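Long-range contact in copper induced nitroreductase D (Lactococcus lactis, PDB 2WQF), which binds flavin mononucleotide and probably acts as a copper-induced nitroreductase in the defence of Lactococcus lactis against oxidative stress: residues 92-106 and 167-180. Sequence-based numbering, arbitrary orientation.
Sequences FKAAFGTILFFEDQA and LPESWKLRGQLVFG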
loop_
_atom_site.group_PDB
_atom_site.type_symbol
_atom_site.label_atom_id
_atom_site.label_comp_id
_atom_site.label_asym_id
_atom_site.label_seq_id
_atom_site.Cartn_x
_atom_site.Cartn_y
_atom_site.Cartn_z
ATOM N N PHE A 92 -12.584 20.151 4.036
ATOM C CA PHE A 92 -12.852 18.812 3.525
ATOM C C PHE A 92 -14.180 18.818 2.780
ATOM O O PHE A 92 -14.279 18.276 1.689
ATOM C CB PHE A 92 -12.855 17.774 4.651
ATOM C CG PHE A 92 -11.550 17.643 5.342
ATOM C CD1 PHE A 92 -10.376 17.584 4.621
ATOM C CD2 PHE A 92 -11.491 17.544 6.722
ATOM C CE1 PHE A 92 -9.162 17.446 5.261
ATOM C CE2 PHE A 92 -10.287 17.410 7.373
ATOM C CZ PHE A 92 -9.120 17.371 6.642
ATOM N N LYS A 93 -15.198 19.460 3.354
ATOM C CA LYS A 93 -16.511 19.579 2.699
ATOM C C LYS A 93 -16.427 20.260 1.334
ATOM O O LYS A 93 -17.099 19.840 0.393
ATOM C CB LYS A 93 -17.507 20.340 3.590
ATOM C CG LYS A 93 -18.896 20.415 2.979
ATOM C CD LYS A 93 -19.899 21.157 3.864
ATOM C CE LYS A 93 -20.848 21.961 3.002
ATOM N NZ LYS A 93 -21.764 22.816 3.787
ATOM N N ALA A 94 -15.618 21.320 1.243
ATOM C CA ALA A 94 -15.482 22.096 0.023
ATOM C C ALA A 94 -14.964 21.294 -1.176
ATOM O O ALA A 94 -15.105 21.731 -2.323
ATOM C CB ALA A 94 -14.582 23.297 0.282
ATOM N N ALA A 95 -14.366 20.130 -0.919
ATOM C CA ALA A 95 -13.863 19.259 -1.976
ATOM C C ALA A 95 -15.015 18.702 -2.821
ATOM O O ALA A 95 -16.178 18.777 -2.439
ATOM C CB ALA A 95 -13.052 18.121 -1.362
ATOM N N PHE A 96 -14.680 18.108 -3.954
ATOM C CA PHE A 96 -15.691 17.510 -4.840
ATOM C C PHE A 96 -16.297 16.237 -4.257
ATOM O O PHE A 96 -17.475 15.957 -4.426
ATOM C CB PHE A 96 -15.068 17.188 -6.203
ATOM C CG PHE A 96 -16.049 16.688 -7.214
ATOM C CD1 PHE A 96 -16.870 17.564 -7.894
ATOM C CD2 PHE A 96 -16.106 15.343 -7.535
ATOM C CE1 PHE A 96 -17.767 17.125 -8.841
ATOM C CE2 PHE A 96 -17.003 14.897 -8.473
ATOM C CZ PHE A 96 -17.827 15.791 -9.130
ATOM N N GLY A 97 -15.476 15.440 -3.580
ATOM C CA GLY A 97 -15.961 14.177 -3.059
ATOM C C GLY A 97 -15.044 13.558 -2.034
ATOM O O GLY A 97 -13.952 14.078 -1.749
ATOM N N THR A 98 -15.483 12.413 -1.518
ATOM C CA THR A 98 -14.730 11.632 -0.531
ATOM C C THR A 98 -14.857 10.160 -0.925
ATOM O O THR A 98 -15.954 9.654 -1.169
ATOM C CB THR A 98 -15.204 11.842 0.929
ATOM O OG1 THR A 98 -15.152 13.234 1.250
ATOM C CG2 THR A 98 -14.319 11.125 1.900
ATOM N N ILE A 99 -13.725 9.471 -0.983
ATOM C CA ILE A 99 -13.701 8.037 -1.222
ATOM C C ILE A 99 -13.388 7.342 0.096
ATOM O O ILE A 99 -12.296 7.506 0.643
ATOM C CB ILE A 99 -12.659 7.663 -2.271
ATOM C CG1 ILE A 99 -12.878 8.449 -3.572
ATOM C CG2 ILE A 99 -12.630 6.136 -2.511
ATOM C CD1 ILE A 99 -11.619 8.564 -4.439
ATOM N N LEU A 100 -14.357 6.600 0.620
ATOM C CA LEU A 100 -14.179 5.853 1.866
ATOM C C LEU A 100 -13.752 4.436 1.540
ATOM O O LEU A 100 -14.412 3.724 0.791
ATOM C CB LEU A 100 -15.449 5.862 2.709
ATOM C CG LEU A 100 -15.869 7.269 3.200
ATOM C CD1 LEU A 100 -16.715 7.988 2.177
ATOM C CD2 LEU A 100 -16.628 7.167 4.520
ATOM N N PHE A 101 -12.575 4.086 2.047
ATOM C CA PHE A 101 -11.960 2.786 1.861
ATOM C C PHE A 101 -12.233 1.886 3.032
ATOM O O PHE A 101 -11.963 2.263 4.158
ATOM C CB PHE A 101 -10.450 2.954 1.699
ATOM C CG PHE A 101 -10.045 3.570 0.377
ATOM C CD1 PHE A 101 -9.812 2.783 -0.747
ATOM C CD2 PHE A 101 -9.922 4.948 0.262
ATOM C CE1 PHE A 101 -9.426 3.361 -1.932
ATOM C CE2 PHE A 101 -9.519 5.526 -0.909
ATOM C CZ PHE A 101 -9.284 4.743 -2.017
ATOM N N PHE A 102 -12.739 0.682 2.742
ATOM C CA PHE A 102 -13.044 -0.318 3.749
ATOM C C PHE A 102 -12.321 -1.617 3.381
ATOM O O PHE A 102 -11.947 -1.834 2.226
ATOM C CB PHE A 102 -14.549 -0.638 3.825
ATOM C CG PHE A 102 -15.460 0.553 3.982
ATOM C CD1 PHE A 102 -16.139 0.771 5.173
ATOM C CD2 PHE A 102 -15.704 1.398 2.917
ATOM C CE1 PHE A 102 -17.026 1.865 5.312
ATOM C CE2 PHE A 102 -16.556 2.485 3.047
ATOM C CZ PHE A 102 -17.243 2.705 4.229
ATOM N N GLU A 103 -12.150 -2.492 4.369
ATOM C CA GLU A 103 -11.669 -3.850 4.140
ATOM C C GLU A 103 -12.769 -4.802 4.591
ATOM O O GLU A 103 -13.300 -4.675 5.713
ATOM C CB GLU A 103 -10.384 -4.115 4.923
ATOM C CG GLU A 103 -9.168 -3.415 4.314
ATOM C CD GLU A 103 -8.800 -4.015 2.951
ATOM O OE1 GLU A 103 -8.685 -5.261 2.876
ATOM O OE2 GLU A 103 -8.644 -3.248 1.952
ATOM N N ASP A 104 -13.112 -5.759 3.742
ATOM C CA ASP A 104 -14.192 -6.692 4.033
ATOM C C ASP A 104 -13.731 -7.808 4.996
ATOM O O ASP A 104 -13.012 -8.743 4.629
ATOM C CB ASP A 104 -14.724 -7.268 2.727
ATOM C CG ASP A 104 -15.998 -8.067 2.921
ATOM O OD1 ASP A 104 -16.275 -8.521 4.047
ATOM O OD2 ASP A 104 -16.718 -8.250 1.939
ATOM N N GLN A 105 -14.172 -7.678 6.243
ATOM C CA GLN A 105 -13.782 -8.610 7.295
ATOM C C GLN A 105 -14.370 -10.006 7.112
ATOM O O GLN A 105 -13.837 -10.978 7.649
ATOM C CB GLN A 105 -14.196 -8.051 8.660
ATOM C CG GLN A 105 -13.562 -6.685 8.957
ATOM C CD GLN A 105 -12.055 -6.716 8.812
ATOM O OE1 GLN A 105 -11.353 -7.389 9.576
ATOM N NE2 GLN A 105 -11.545 -5.986 7.832
ATOM N N ALA A 106 -15.465 -10.110 6.368
ATOM C CA ALA A 106 -16.054 -11.421 6.118
ATOM C C ALA A 106 -15.135 -12.274 5.234
ATOM O O ALA A 106 -14.971 -13.484 5.430
ATOM C CB ALA A 106 -17.439 -11.277 5.494
ATOM N N LEU A 167 -24.431 0.062 4.353
ATOM C CA LEU A 167 -23.271 -0.764 4.109
ATOM C C LEU A 167 -23.324 -2.040 4.949
ATOM O O LEU A 167 -23.859 -2.050 6.061
ATOM C CB LEU A 167 -22.007 -0.000 4.465
ATOM C CG LEU A 167 -21.815 1.351 3.784
ATOM C CD1 LEU A 167 -20.515 1.971 4.276
ATOM C CD2 LEU A 167 -21.841 1.234 2.257
ATOM N N PRO A 168 -22.755 -3.129 4.420
ATOM C CA PRO A 168 -22.636 -4.361 5.204
ATOM C C PRO A 168 -21.825 -4.151 6.472
ATOM O O PRO A 168 -20.852 -3.379 6.482
ATOM C CB PRO A 168 -21.879 -5.314 4.261
ATOM C CG PRO A 168 -22.115 -4.795 2.887
ATOM C CD PRO A 168 -22.232 -3.287 3.045
ATOM N N GLU A 169 -22.206 -4.858 7.530
ATOM C CA GLU A 169 -21.508 -4.778 8.808
ATOM C C GLU A 169 -20.047 -5.195 8.661
ATOM O O GLU A 169 -19.188 -4.758 9.428
ATOM C CB GLU A 169 -22.205 -5.660 9.858
ATOM C CG GLU A 169 -23.667 -5.286 10.162
ATOM C CD GLU A 169 -23.805 -4.138 11.158
ATOM O OE1 GLU A 169 -22.788 -3.745 11.770
ATOM O OE2 GLU A 169 -24.937 -3.632 11.333
ATOM N N SER A 170 -19.759 -6.025 7.657
ATOM C CA SER A 170 -18.426 -6.584 7.472
ATOM C C SER A 170 -17.428 -5.585 6.878
ATOM O O SER A 170 -16.229 -5.842 6.871
ATOM C CB SER A 170 -18.492 -7.836 6.579
ATOM O OG SER A 170 -18.738 -7.506 5.223
ATOM N N TRP A 171 -17.915 -4.459 6.352
ATOM C CA TRP A 171 -17.036 -3.421 5.831
ATOM C C TRP A 171 -16.401 -2.592 6.955
ATOM O O TRP A 171 -17.086 -1.855 7.658
ATOM C CB TRP A 171 -17.780 -2.489 4.881
ATOM C CG TRP A 171 -18.172 -3.084 3.550
ATOM C CD1 TRP A 171 -18.367 -4.410 3.250
ATOM C CD2 TRP A 171 -18.469 -2.358 2.350
ATOM N NE1 TRP A 171 -18.755 -4.544 1.931
ATOM C CE2 TRP A 171 -18.822 -3.299 1.363
ATOM C CE3 TRP A 171 -18.438 -1.003 2.008
ATOM C CZ2 TRP A 171 -19.146 -2.924 0.071
ATOM C CZ3 TRP A 171 -18.776 -0.633 0.725
ATOM C CH2 TRP A 171 -19.123 -1.589 -0.230
ATOM N N LYS A 172 -15.088 -2.731 7.122
ATOM C CA LYS A 172 -14.359 -2.045 8.186
ATOM C C LYS A 172 -13.661 -0.831 7.603
ATOM O O LYS A 172 -12.767 -0.966 6.778
ATOM C CB LYS A 172 -13.352 -2.975 8.833
ATOM C CG LYS A 172 -12.562 -2.343 9.961
ATOM C CD LYS A 172 -11.499 -3.297 10.468
ATOM C CE LYS A 172 -10.713 -2.710 11.638
ATOM N NZ LYS A 172 -9.622 -3.632 12.094
ATOM N N LEU A 173 -14.097 0.354 8.017
ATOM C CA LEU A 173 -13.584 1.599 7.456
ATOM C C LEU A 173 -12.120 1.783 7.816
ATOM O O LEU A 173 -11.752 1.652 8.982
ATOM C CB LEU A 173 -14.421 2.780 7.992
ATOM C CG LEU A 173 -14.061 4.162 7.427
ATOM C CD1 LEU A 173 -14.139 4.222 5.906
ATOM C CD2 LEU A 173 -15.026 5.194 8.038
ATOM N N ARG A 174 -11.292 2.120 6.830
ATOM C CA ARG A 174 -9.853 2.326 7.046
ATOM C C ARG A 174 -9.316 3.732 6.754
ATOM O O ARG A 174 -8.297 4.132 7.308
ATOM C CB ARG A 174 -9.031 1.355 6.200
ATOM C CG ARG A 174 -9.435 -0.086 6.286
ATOM C CD ARG A 174 -9.575 -0.592 7.694
ATOM N NE ARG A 174 -8.358 -0.539 8.498
ATOM C CZ ARG A 174 -8.272 -0.026 9.734
ATOM N NH1 ARG A 174 -9.288 0.633 10.290
ATOM N NH2 ARG A 174 -7.151 -0.133 10.429
ATOM N N GLY A 175 -9.972 4.495 5.906
ATOM C CA GLY A 175 -9.413 5.753 5.446
ATOM C C GLY A 175 -10.432 6.499 4.595
ATOM O O GLY A 175 -11.342 5.886 4.035
ATOM N N GLN A 176 -10.289 7.816 4.509
ATOM C CA GLN A 176 -11.171 8.649 3.698
ATOM C C GLN A 176 -10.341 9.575 2.840
ATOM O O GLN A 176 -9.675 10.489 3.327
ATOM C CB GLN A 176 -12.143 9.454 4.562
ATOM C CG GLN A 176 -12.969 8.590 5.493
ATOM C CD GLN A 176 -12.269 8.349 6.817
ATOM O OE1 GLN A 176 -11.882 9.292 7.496
ATOM N NE2 GLN A 176 -12.121 7.093 7.193
ATOM N N LEU A 177 -10.389 9.338 1.540
ATOM C CA LEU A 177 -9.597 10.111 0.598
ATOM C C LEU A 177 -10.482 11.222 0.020
ATOM O O LEU A 177 -11.383 10.973 -0.767
ATOM C CB LEU A 177 -9.027 9.214 -0.489
ATOM C CG LEU A 177 -8.020 9.872 -1.416
ATOM C CD1 LEU A 177 -6.682 10.175 -0.734
ATOM C CD2 LEU A 177 -7.794 8.979 -2.658
ATOM N N VAL A 178 -10.250 12.441 0.495
ATOM C CA VAL A 178 -10.948 13.643 0.072
ATOM C C VAL A 178 -10.270 14.152 -1.195
ATOM O O VAL A 178 -9.046 14.246 -1.251
ATOM C CB VAL A 178 -10.874 14.711 1.168
ATOM C CG1 VAL A 178 -11.623 15.952 0.763
ATOM C CG2 VAL A 178 -11.473 14.172 2.451
ATOM N N PHE A 179 -11.057 14.428 -2.239
ATOM C CA PHE A 179 -10.496 14.769 -3.544
ATOM C C PHE A 179 -11.267 15.862 -4.246
ATOM O O PHE A 179 -12.449 16.104 -3.986
ATOM C CB PHE A 179 -10.370 13.525 -4.436
ATOM C CG PHE A 179 -11.678 13.034 -5.003
ATOM C CD1 PHE A 179 -12.064 13.415 -6.276
ATOM C CD2 PHE A 179 -12.529 12.234 -4.247
ATOM C CE1 PHE A 179 -13.266 12.964 -6.812
ATOM C CE2 PHE A 179 -13.753 11.795 -4.769
ATOM C CZ PHE A 179 -14.113 12.178 -6.048
ATOM N N GLY A 180 -10.572 16.561 -5.127
ATOM C CA GLY A 180 -11.188 17.636 -5.886
ATOM C C GLY A 180 -10.200 18.398 -6.724
ATOM O O GLY A 180 -9.077 17.957 -6.936
HETATM O O HOH W 1 -19.092 -6.764 0.027
#
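With CG of Phe102 anti to its own carbonyl carbon (chi1 -52°) and CG of Leu173 anti to its backbone N (chi1 -176°), the phenyl ring is set between Leu173 and Trp171 where two central antiparallel strands of the nitroreductase fold, 97-104 and 171-180, pair. Leu173 CD1 makes a CH-pi contact, 3.9 Å from the centroid of the Phe102 ring, while Trp171 CE3 lies over the opposite face; the two aromatic planes meet obliquely at 54°. Leu167 CD1 closes on the far end of the ring, 3.4 Å from Phe102 CZ, and Val161 of helix 158-164 packs against the same cluster. Were Phe102 replaced by an alanine, a gap would probably open between Leu173 and Trp171, and the Leu167 methyl would be left without its aromatic partner.

Regular pairing is broken by a classic beta bulge, in which Arg174 and Gly175 both face Phe101. Phe101 O takes a straight bond from Arg174 N, in the carbonyl plane at 2.8 Å, and a weak one from Gly175 N, so the register shifts by one residue. A second classic bulge sets Phe96 and Gly97 against Phe179, whose ring lies over Gly97, where a side chain would clash. On the same sheet face, Ile99 CG1 touches Phe179 CE2 at 3.7 Å. Ala95 CB is pressed tightly against Val178 CG1. Toward the FMN site, Phe92 rests on Gln151, a flavin-binding residue of the neighbouring strand 146-151.

Asp104 N-caps helix 105-114, its OD2 salt-bridged to Arg47. Asp104 OD1 is gripped from opposite faces of the carboxylate plane, by Ser170 OG at 2.9 Å and by Ala106 N at 2.9 Å.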